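Side-chain contacts in Phi class glutathione transferase GSTF1 (Populus tremula x Populus tremuloides, PDB 4RI6), which probably catalyses the conjugation of glutathione to electrophilic substrates such as organic halides: residues 195-198 with 199-203; 174-177 with 178-182; 80-83 with 84-88; 161-164 with 165-168. All coordinates share one frame; numbering follows the deposited sequence.

Contact 1: 195-198 with 199-203; sequences WWTE and ISNRE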
loop_
_atom_site.group_PDB
_atom_site.type_symbol
_atom_site.label_atom_id
_atom_site.label_comp_id
_atom_site.label_asym_id
_atom_site.label_seq_id
_atom_site.Cartn_x
_atom_site.Cartn_y
_atom_site.Cartn_z
ATOM N N TRP A 195 -21.587 2.154 -8.239
ATOM C CA TRP A 195 -20.738 1.610 -7.201
ATOM C C TRP A 195 -20.621 2.584 -6.031
ATOM O O TRP A 195 -20.819 2.192 -4.887
ATOM C CB TRP A 195 -19.376 1.315 -7.806
ATOM C CG TRP A 195 -18.236 1.048 -6.879
ATOM C CD1 TRP A 195 -17.990 -0.096 -6.180
ATOM C CD2 TRP A 195 -17.122 1.914 -6.633
ATOM N NE1 TRP A 195 -16.799 0.014 -5.499
ATOM C CE2 TRP A 195 -16.247 1.237 -5.757
ATOM C CE3 TRP A 195 -16.787 3.198 -7.059
ATOM C CZ2 TRP A 195 -15.038 1.799 -5.309
ATOM C CZ3 TRP A 195 -15.590 3.764 -6.604
ATOM C CH2 TRP A 195 -14.730 3.053 -5.744
ATOM N N TRP A 196 -20.308 3.846 -6.331
ATOM C CA TRP A 196 -20.173 4.861 -5.295
ATOM C C TRP A 196 -21.458 4.964 -4.458
ATOM O O TRP A 196 -21.423 5.063 -3.215
ATOM C CB TRP A 196 -19.828 6.237 -5.878
ATOM C CG TRP A 196 -19.694 7.183 -4.740
ATOM C CD1 TRP A 196 -20.544 8.179 -4.405
ATOM C CD2 TRP A 196 -18.696 7.144 -3.717
ATOM N NE1 TRP A 196 -20.139 8.778 -3.250
ATOM C CE2 TRP A 196 -19.008 8.158 -2.797
ATOM C CE3 TRP A 196 -17.573 6.349 -3.487
ATOM C CZ2 TRP A 196 -18.239 8.402 -1.673
ATOM C CZ3 TRP A 196 -16.812 6.598 -2.377
ATOM C CH2 TRP A 196 -17.144 7.617 -1.486
ATOM N N THR A 197 -22.594 4.940 -5.145
ATOM C CA THR A 197 -23.877 5.020 -4.475
ATOM C C THR A 197 -24.051 3.826 -3.552
ATOM O O THR A 197 -24.452 3.984 -2.408
ATOM C CB THR A 197 -25.015 5.087 -5.498
ATOM O OG1 THR A 197 -24.855 6.250 -6.316
ATOM C CG2 THR A 197 -26.339 5.181 -4.819
ATOM N N GLU A 198 -23.726 2.627 -4.024
ATOM C CA GLU A 198 -23.911 1.452 -3.178
ATOM C C GLU A 198 -23.008 1.470 -1.968
ATOM O O GLU A 198 -23.443 1.175 -0.868
ATOM C CB GLU A 198 -23.671 0.152 -3.949
ATOM C CG GLU A 198 -24.658 -0.106 -5.076
ATOM C CD GLU A 198 -24.973 -1.575 -5.206
ATOM O OE1 GLU A 198 -24.658 -2.182 -6.260
ATOM O OE2 GLU A 198 -25.559 -2.131 -4.244
ATOM N N ILE A 199 -21.740 1.805 -2.149
ATOM C CA ILE A 199 -20.825 1.654 -1.027
ATOM C C ILE A 199 -20.960 2.808 -0.028
ATOM O O ILE A 199 -20.822 2.588 1.183
ATOM C CB ILE A 199 -19.351 1.484 -1.497
ATOM C CG1 ILE A 199 -18.781 2.717 -2.202
ATOM C CG2 ILE A 199 -19.253 0.246 -2.362
ATOM C CD1 ILE A 199 -17.245 2.617 -2.465
ATOM N N SER A 200 -21.294 4.013 -0.496
ATOM C CA SER A 200 -21.344 5.166 0.407
ATOM C C SER A 200 -22.617 5.193 1.233
ATOM O O SER A 200 -22.706 5.935 2.211
ATOM C CB SER A 200 -21.212 6.477 -0.366
ATOM O OG SER A 200 -22.310 6.715 -1.232
ATOM N N ASN A 201 -23.597 4.383 0.844
ATOM C CA ASN A 201 -24.829 4.280 1.619
ATOM C C ASN A 201 -24.909 3.063 2.548
ATOM O O ASN A 201 -25.953 2.820 3.168
ATOM C CB ASN A 201 -26.041 4.308 0.666
ATOM C CG ASN A 201 -26.352 5.707 0.209
ATOM O OD1 ASN A 201 -26.921 6.511 0.960
ATOM N ND2 ASN A 201 -25.926 6.037 -0.994
ATOM N N ARG A 202 -23.806 2.342 2.710
ATOM C CA ARG A 202 -23.743 1.323 3.748
ATOM C C ARG A 202 -23.900 1.961 5.126
ATOM O O ARG A 202 -23.414 3.066 5.362
ATOM C CB ARG A 202 -22.432 0.564 3.668
ATOM C CG ARG A 202 -22.306 -0.196 2.384
ATOM C CD ARG A 202 -21.029 -1.002 2.372
ATOM N NE ARG A 202 -21.033 -2.127 3.309
ATOM C CZ ARG A 202 -21.550 -3.319 3.045
ATOM N NH1 ARG A 202 -22.184 -3.526 1.899
ATOM N NH2 ARG A 202 -21.453 -4.298 3.932
ATOM N N GLU A 203 -24.566 1.262 6.039
ATOM C CA GLU A 203 -24.797 1.794 7.369
ATOM C C GLU A 203 -23.477 2.049 8.086
ATOM O O GLU A 203 -23.371 3.014 8.825
ATOM C CB GLU A 203 -25.679 0.846 8.191
ATOM C CG GLU A 203 -27.138 0.754 7.722
ATOM C CD GLU A 203 -27.871 2.084 7.796
ATOM O OE1 GLU A 203 -27.473 2.954 8.610
ATOM O OE2 GLU A 203 -28.838 2.262 7.022
HETATM O O HOH W 1 -22.575 -1.717 -0.486
#
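Ile-199 points its CD1 methyl at the indole of Trp-195, one turn back along helix 190-200. CD1 sits over one face of the six-membered ring, displaced toward its rim, at 4.0 Å from the ring centroid. This is a CH-pi contact. CG1 of Ile-199 lies between its own backbone N and carbonyl carbon (chi1 65°), and this directs CD1 back toward both indoles. The same methyl also meets Trp-196 at CE3, 3.9 Å away, where the two side chains cross at about a right angle.

Trp-196 turns one face to Ser-200. Ser-200 CB stands 4.0 Å from the centroid of its five-membered ring. The Ser-200 hydroxyl folds back and donates to Trp-196 O, with OG to O at 2.7 Å. Ser-200 N donates to the same oxygen from the opposite face of the carbonyl plane, so two bonds grip it. If Trp-196 were an alanine, Ile-199 CD1 and Ser-200 CB would probably lose their ring contacts, and a gap would open against Leu-170 and Val-177 of helix 164-179.

At the end of the helix, Asn-201 ND2 donates to Thr-197 O at 2.9 Å. The bond is nearly straight (171°) and lies in both the amide and the carbonyl planes. Arg-202 forms a salt bridge with Glu-25. A water accepts from Arg-202 NH1 and donates weakly to Glu-198 O. Backbone donors run short at a helix end: Thr-197 O gets only a weak bond from Asn-201 N, and the amide side chain supplies the stronger one.

Contact 2: 174-177 with 178-182; sequences DYLV and NSTDK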
loop_
_atom_site.group_PDB
_atom_site.type_symbol
_atom_site.label_atom_id
_atom_site.label_comp_id
_atom_site.label_asym_id
_atom_site.label_seq_id
_atom_site.Cartn_x
_atom_site.Cartn_y
_atom_site.Cartn_z
ATOM N N ASP A 174 -15.387 10.052 -0.516
ATOM C CA ASP A 174 -16.506 10.770 0.078
ATOM C C ASP A 174 -16.156 12.245 0.198
ATOM O O ASP A 174 -16.998 13.110 -0.049
ATOM C CB ASP A 174 -16.881 10.178 1.452
ATOM C CG ASP A 174 -18.293 10.583 1.903
ATOM O OD1 ASP A 174 -18.445 11.718 2.362
ATOM O OD2 ASP A 174 -19.257 9.791 1.772
ATOM N N TYR A 175 -14.908 12.554 0.546
ATOM C CA TYR A 175 -14.543 13.959 0.639
ATOM C C TYR A 175 -14.601 14.620 -0.737
ATOM O O TYR A 175 -15.082 15.747 -0.868
ATOM C CB TYR A 175 -13.151 14.127 1.248
ATOM C CG TYR A 175 -13.116 14.275 2.762
ATOM C CD1 TYR A 175 -13.802 15.289 3.404
ATOM C CD2 TYR A 175 -12.350 13.414 3.541
ATOM C CE1 TYR A 175 -13.741 15.420 4.788
ATOM C CE2 TYR A 175 -12.283 13.540 4.917
ATOM C CZ TYR A 175 -12.981 14.556 5.534
ATOM O OH TYR A 175 -12.936 14.727 6.903
ATOM N N LEU A 176 -14.121 13.936 -1.768
ATOM C CA LEU A 176 -14.163 14.529 -3.099
ATOM C C LEU A 176 -15.607 14.721 -3.564
ATOM O O LEU A 176 -15.957 15.786 -4.071
ATOM C CB LEU A 176 -13.386 13.671 -4.109
ATOM C CG LEU A 176 -11.875 13.692 -3.857
ATOM C CD1 LEU A 176 -11.162 12.727 -4.777
ATOM C CD2 LEU A 176 -11.300 15.124 -4.003
ATOM N N VAL A 177 -16.451 13.712 -3.376
ATOM C CA VAL A 177 -17.831 13.798 -3.868
ATOM C C VAL A 177 -18.650 14.847 -3.119
ATOM O O VAL A 177 -19.425 15.583 -3.729
ATOM C CB VAL A 177 -18.541 12.418 -3.792
ATOM C CG1 VAL A 177 -20.015 12.522 -4.099
ATOM C CG2 VAL A 177 -17.912 11.458 -4.780
ATOM N N ASN A 178 -18.489 14.918 -1.803
ATOM C CA ASN A 178 -19.429 15.679 -0.981
ATOM C C ASN A 178 -18.891 16.989 -0.458
ATOM O O ASN A 178 -19.663 17.811 0.038
ATOM C CB ASN A 178 -19.889 14.830 0.191
ATOM C CG ASN A 178 -20.636 13.610 -0.251
ATOM O OD1 ASN A 178 -20.259 12.490 0.078
ATOM N ND2 ASN A 178 -21.684 13.812 -1.028
ATOM N N SER A 179 -17.575 17.192 -0.566
ATOM C CA SER A 179 -16.966 18.393 0.009
ATOM C C SER A 179 -16.096 19.190 -0.972
ATOM O O SER A 179 -15.505 20.193 -0.587
ATOM C CB SER A 179 -16.140 18.010 1.244
ATOM O OG SER A 179 -16.987 17.456 2.246
ATOM N N THR A 180 -16.037 18.772 -2.235
ATOM C CA THR A 180 -15.313 19.530 -3.255
ATOM C C THR A 180 -16.160 19.632 -4.497
ATOM O O THR A 180 -17.239 19.045 -4.555
ATOM C CB THR A 180 -13.974 18.884 -3.622
ATOM O OG1 THR A 180 -14.188 17.788 -4.527
ATOM C CG2 THR A 180 -13.238 18.431 -2.369
ATOM N N ASP A 181 -15.676 20.353 -5.503
ATOM C CA ASP A 181 -16.395 20.402 -6.767
ATOM C C ASP A 181 -15.814 19.385 -7.761
ATOM O O ASP A 181 -16.017 19.491 -8.971
ATOM C CB ASP A 181 -16.393 21.828 -7.338
ATOM C CG ASP A 181 -15.027 22.304 -7.790
ATOM O OD1 ASP A 181 -14.017 21.594 -7.622
ATOM O OD2 ASP A 181 -14.977 23.435 -8.330
ATOM N N LYS A 182 -15.147 18.367 -7.231
ATOM C CA LYS A 182 -14.556 17.323 -8.068
ATOM C C LYS A 182 -15.424 16.061 -8.137
ATOM O O LYS A 182 -15.011 15.045 -8.696
ATOM C CB LYS A 182 -13.163 16.941 -7.554
ATOM C CG LYS A 182 -12.211 18.116 -7.400
ATOM C CD LYS A 182 -12.124 18.969 -8.660
ATOM C CE LYS A 182 -11.128 20.089 -8.444
ATOM N NZ LYS A 182 -11.401 21.263 -9.294
#
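The C-terminal end of helix 164-179 and the turn that leaves it make up this contact, in the all-helical domain of the transferase. Thr-180 reaches back to the last part of the helix. Its OG1 donates to Leu-176 O at 2.7 Å, in the carbonyl plane and on a lone pair. The first torsion of Thr-180 (chi1 79°) swings the hydroxyl toward the helix. The same oxygen accepts from Lys-182 N at 2.9 Å. One hydroxyl therefore bridges a helix carbonyl and a backbone N-H of the following turn.

The CG2 methyl of Thr-180 packs 3.6 Å from Tyr-175 O. The Leu-176 and Thr-180 side chains cross at a slant, with Leu-176 CD2 4.0 Å from Thr-180 OG1. Leu-176 otherwise packs on Val-118 and Leu-140 of neighbouring helices.

Two main-chain bonds belong to the last part of the helix. Asn-178 N donates to Asp-174 O, and Ser-179 N to Tyr-175 O, both at 2.9 Å. Ser-179 OG lies at the edge of the Tyr-175 ring, 4.0 Å from CD1. At the far end of that ring, Tyr-175 OH is hydrogen-bonded to Leu-12 O. The Tyr-175 side chain lies about 7 Å from the bound glutathione. Asp-174 OD2 is held by Trp-205 NE1.

Beyond the turn, Lys-182 NZ forms a salt bridge with Asp-181 OD1 at 3.1 Å. Acceptance of a backbone N-H two residues on by Thr-180 OG1 defines an ST turn, set here near the C-terminal end of the helix.

Contact 3: 80-83 with 84-88; sequences YADK and GNKSL. Unlike the reference sequence in segment 84-88: Lys-86 (reference Arg).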
loop_
_atom_site.group_PDB
_atom_site.type_symbol
_atom_site.label_atom_id
_atom_site.label_comp_id
_atom_site.label_asym_id
_atom_site.label_seq_id
_atom_site.Cartn_x
_atom_site.Cartn_y
_atom_site.Cartn_z
ATOM N N TYR A 80 -10.789 -11.112 13.907
ATOM C CA TYR A 80 -12.230 -11.193 14.063
ATOM C C TYR A 80 -12.874 -11.772 12.814
ATOM O O TYR A 80 -13.962 -11.364 12.421
ATOM C CB TYR A 80 -12.808 -9.813 14.359
ATOM C CG TYR A 80 -12.278 -9.169 15.621
ATOM C CD1 TYR A 80 -12.778 -9.518 16.862
ATOM C CD2 TYR A 80 -11.300 -8.189 15.561
ATOM C CE1 TYR A 80 -12.311 -8.925 18.013
ATOM C CE2 TYR A 80 -10.816 -7.585 16.714
ATOM C CZ TYR A 80 -11.326 -7.953 17.939
ATOM O OH TYR A 80 -10.857 -7.357 19.098
ATOM N N ALA A 81 -12.185 -12.716 12.181
ATOM C CA ALA A 81 -12.674 -13.326 10.946
ATOM C C ALA A 81 -14.115 -13.801 11.060
ATOM O O ALA A 81 -14.895 -13.607 10.145
ATOM C CB ALA A 81 -11.776 -14.493 10.543
ATOM N N ASP A 82 -14.460 -14.406 12.190
ATOM C CA ASP A 82 -15.756 -15.073 12.344
ATOM C C ASP A 82 -16.836 -14.137 12.873
ATOM O O ASP A 82 -17.941 -14.569 13.203
ATOM C CB ASP A 82 -15.607 -16.273 13.283
ATOM C CG ASP A 82 -16.719 -17.288 13.119
ATOM O OD1 ASP A 82 -17.278 -17.391 12.004
ATOM O OD2 ASP A 82 -17.037 -17.989 14.109
ATOM N N LYS A 83 -16.519 -12.853 12.919
ATOM C CA LYS A 83 -17.374 -11.853 13.541
ATOM C C LYS A 83 -17.891 -10.879 12.483
ATOM O O LYS A 83 -17.211 -10.641 11.477
ATOM C CB LYS A 83 -16.578 -11.107 14.617
ATOM C CG LYS A 83 -17.332 -10.594 15.810
ATOM C CD LYS A 83 -16.345 -9.960 16.778
ATOM C CE LYS A 83 -17.011 -9.076 17.825
ATOM N NZ LYS A 83 -18.423 -9.438 18.144
ATOM N N GLY A 84 -19.085 -10.327 12.708
ATOM C CA GLY A 84 -19.608 -9.277 11.859
ATOM C C GLY A 84 -19.666 -9.721 10.421
ATOM O O GLY A 84 -20.068 -10.840 10.143
ATOM N N ASN A 85 -19.267 -8.838 9.513
ATOM C CA ASN A 85 -19.175 -9.177 8.103
ATOM C C ASN A 85 -18.002 -10.147 7.869
ATOM O O ASN A 85 -16.849 -9.727 7.803
ATOM C CB ASN A 85 -19.009 -7.896 7.284
ATOM C CG ASN A 85 -19.014 -8.140 5.783
ATOM O OD1 ASN A 85 -18.973 -9.274 5.319
ATOM N ND2 ASN A 85 -19.050 -7.059 5.019
ATOM N N LYS A 86 -18.304 -11.431 7.731
ATOM C CA LYS A 86 -17.262 -12.444 7.600
ATOM C C LYS A 86 -16.500 -12.357 6.281
ATOM O O LYS A 86 -15.342 -12.773 6.203
ATOM C CB LYS A 86 -17.857 -13.843 7.737
ATOM C CG LYS A 86 -18.569 -14.065 9.056
ATOM C CD LYS A 86 -18.811 -15.531 9.320
ATOM C CE LYS A 86 -19.672 -15.730 10.546
ATOM N NZ LYS A 86 -19.776 -17.166 10.914
ATOM N N SER A 87 -17.138 -11.832 5.240
ATOM C CA SER A 87 -16.544 -11.858 3.910
ATOM C C SER A 87 -15.756 -10.596 3.576
ATOM O O SER A 87 -15.278 -10.464 2.452
ATOM C CB SER A 87 -17.623 -12.047 2.847
ATOM O OG SER A 87 -18.299 -10.821 2.616
ATOM N N LEU A 88 -15.605 -9.681 4.533
ATOM C CA LEU A 88 -15.079 -8.349 4.211
ATOM C C LEU A 88 -13.719 -8.415 3.513
ATOM O O LEU A 88 -13.461 -7.652 2.578
ATOM C CB LEU A 88 -14.991 -7.483 5.477
ATOM C CG LEU A 88 -14.551 -6.025 5.273
ATOM C CD1 LEU A 88 -15.536 -5.238 4.388
ATOM C CD2 LEU A 88 -14.386 -5.324 6.610
HETATM O O HOH W 2 -13.953 -14.512 7.727
#
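Lys-86 and Asp-82 meet on the solvent side of this surface contact. Lys-86 NZ donates to Asp-82 OD1 at 2.7 Å, a salt bridge formed on the syn side of the carboxylate and 34° out of its plane. The two exposed side chains lie side by side and point the same way. The lysine is extended beyond CG, and the aspartate has CG anti to its backbone N (chi1 -159°); this brings their charged ends together. Lys-86 CE also passes 3.4 Å from Asp-82 O. Lys-86 replaces the arginine of the reference sequence.

A water also joins the two main-chain parts. It donates to Ala-81 O and to Lys-86 O, each at 2.7 Å.

The contact belongs to the connection between helix 69-79 and helix 93-122, which leads from the thioredoxin-like domain to the helical one. A type I turn runs from Tyr-80 to Lys-83 and another from Asn-85 to Leu-88. Gly-84 lies between them with a positive phi, which favours glycine.

The inner side is held more firmly. The carbonyls of Lys-83 and Asn-85 are both tied to Lys-26 NZ. Asn-85 OD1 accepts from Ser-87 N at 3.1 Å, an Asx turn, while its ND2 donates to Glu-25. The Lys-83 side chain is looser: it bends at chi4, and NZ makes a long, weak ion pair with Asp-27.

Contact 4: 161-164 with 165-168; sequences EFSF and ADLS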
loop_
_atom_site.group_PDB
_atom_site.type_symbol
_atom_site.label_atom_id
_atom_site.label_comp_id
_atom_site.label_asym_id
_atom_site.label_seq_id
_atom_site.Cartn_x
_atom_site.Cartn_y
_atom_site.Cartn_z
ATOM N N GLU A 161 -19.453 -8.987 -4.170
ATOM C CA GLU A 161 -19.661 -8.738 -2.760
ATOM C C GLU A 161 -18.828 -7.536 -2.322
ATOM O O GLU A 161 -17.687 -7.412 -2.733
ATOM C CB GLU A 161 -19.255 -9.987 -1.971
ATOM C CG GLU A 161 -19.987 -10.205 -0.673
ATOM C CD GLU A 161 -19.701 -11.580 -0.061
ATOM O OE1 GLU A 161 -19.112 -12.454 -0.744
ATOM O OE2 GLU A 161 -20.071 -11.785 1.114
ATOM N N PHE A 162 -19.410 -6.651 -1.524
ATOM C CA PHE A 162 -18.657 -5.556 -0.897
ATOM C C PHE A 162 -17.432 -6.129 -0.203
ATOM O O PHE A 162 -17.525 -7.146 0.479
ATOM C CB PHE A 162 -19.532 -4.789 0.102
ATOM C CG PHE A 162 -18.831 -3.640 0.800
ATOM C CD1 PHE A 162 -18.643 -2.428 0.160
ATOM C CD2 PHE A 162 -18.425 -3.757 2.121
ATOM C CE1 PHE A 162 -18.029 -1.368 0.805
ATOM C CE2 PHE A 162 -17.807 -2.703 2.774
ATOM C CZ PHE A 162 -17.609 -1.505 2.116
ATOM N N SER A 163 -16.285 -5.485 -0.375
ATOM C CA SER A 163 -15.073 -5.954 0.281
ATOM C C SER A 163 -14.289 -4.804 0.845
ATOM O O SER A 163 -14.610 -3.633 0.610
ATOM C CB SER A 163 -14.181 -6.732 -0.686
ATOM O OG SER A 163 -13.444 -5.869 -1.524
ATOM N N PHE A 164 -13.220 -5.140 1.558
ATOM C CA PHE A 164 -12.324 -4.114 2.045
ATOM C C PHE A 164 -11.766 -3.256 0.907
ATOM O O PHE A 164 -11.443 -2.084 1.105
ATOM C CB PHE A 164 -11.168 -4.732 2.854
ATOM C CG PHE A 164 -10.313 -3.701 3.496
ATOM C CD1 PHE A 164 -10.799 -2.975 4.565
ATOM C CD2 PHE A 164 -9.071 -3.372 2.984
ATOM C CE1 PHE A 164 -10.071 -1.981 5.124
ATOM C CE2 PHE A 164 -8.328 -2.374 3.562
ATOM C CZ PHE A 164 -8.829 -1.684 4.636
ATOM N N ALA A 165 -11.645 -3.824 -0.289
ATOM C CA ALA A 165 -11.176 -3.028 -1.419
ATOM C C ALA A 165 -12.093 -1.841 -1.649
ATOM O O ALA A 165 -11.625 -0.723 -1.839
ATOM C CB ALA A 165 -11.069 -3.859 -2.663
ATOM N N ASP A 166 -13.401 -2.074 -1.636
ATOM C CA ASP A 166 -14.351 -0.969 -1.807
ATOM C C ASP A 166 -14.295 -0.023 -0.615
ATOM O O ASP A 166 -14.235 1.201 -0.777
ATOM C CB ASP A 166 -15.762 -1.503 -1.995
ATOM C CG ASP A 166 -15.824 -2.569 -3.055
ATOM O OD1 ASP A 166 -15.728 -2.234 -4.258
ATOM O OD2 ASP A 166 -15.978 -3.743 -2.677
ATOM N N LEU A 167 -14.283 -0.606 0.582
ATOM C CA LEU A 167 -14.262 0.161 1.819
ATOM C C LEU A 167 -13.110 1.147 1.816
ATOM O O LEU A 167 -13.284 2.314 2.166
ATOM C CB LEU A 167 -14.190 -0.779 3.028
ATOM C CG LEU A 167 -14.323 -0.165 4.418
ATOM C CD1 LEU A 167 -14.744 -1.236 5.416
ATOM C CD2 LEU A 167 -13.019 0.513 4.873
ATOM N N SER A 168 -11.954 0.703 1.343
ATOM C CA SER A 168 -10.767 1.520 1.438
ATOM C C SER A 168 -10.843 2.787 0.565
ATOM O O SER A 168 -10.105 3.755 0.833
ATOM C CB SER A 168 -9.540 0.657 1.072
ATOM O OG SER A 168 -8.344 1.208 1.564
HETATM O O HOH W 3 -14.916 -5.861 -3.897
#
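Ser-163 and Asp-166 form a capping box at the start of helix 164-179. Asp-166 OD2 accepts from Ser-163 N at 2.9 Å through its anti lone pair. In return, Ser-163 OG accepts from Ala-165 N at 3.0 Å. One water donates to Asp-166 OD2 at 2.7 Å and is also hydrogen-bonded to Ser-163 OG. Ser-163 O receives Leu-167 N at 3.0 Å in a nearly straight bond (171°), and the first helical turn closes.

The buried Phe-162 ring lies against this turn. Its CE1 meets Asp-166 CB at 3.6 Å, and its CZ meets Leu-167 CB, also at 3.6 Å. The Phe-162 and Asp-166 side chains run in opposite directions, with ring and carboxylate planes 25° apart. Arg-202 would probably lose its cation-pi partner, and the CB atoms of Asp-166 and Leu-167 their cover, were Phe-162 replaced by an alanine. On Phe-164, Leu-167 CD2 approaches CE1 obliquely at 3.9 Å, while Ser-168 CB lies over one face of the ring.

Further out, Asp-166 OD1 is gripped by Trp-195 NE1 and Leu-157 N, which should hold the carboxylate in place for the cap. Ser-168 OG has its own partners: it is hydrogen-bonded to Asp-106 and Arg-18.

The helix start is buried among several elements. Phe-164 packs on Thr-22 of helix 14-25, Cys-73 of helix 69-79 and Val-103 of helix 93-122; Ala-165 adds Trp-102 of that last helix.

How the contacts relate
Each contact is local and closes one short turn; none nest or cross, and they follow in the order 3, 4, 2, 1. Contact 3 shapes the connection between helices 69-79 and 93-122. It meets contact 4 through Ser-87 with Glu-161 and Leu-88 O with Phe-164 N, so the interdomain connection is joined to the start of helix 164-179. Contact 4 starts that helix and contact 2 ends it, with nearest atoms about 8 Å apart. Contact 1 touches all three others. It ties the end of helix 190-200 to both ends of helix 164-179 and, through Arg-202 against Asn-85, to the interdomain connection.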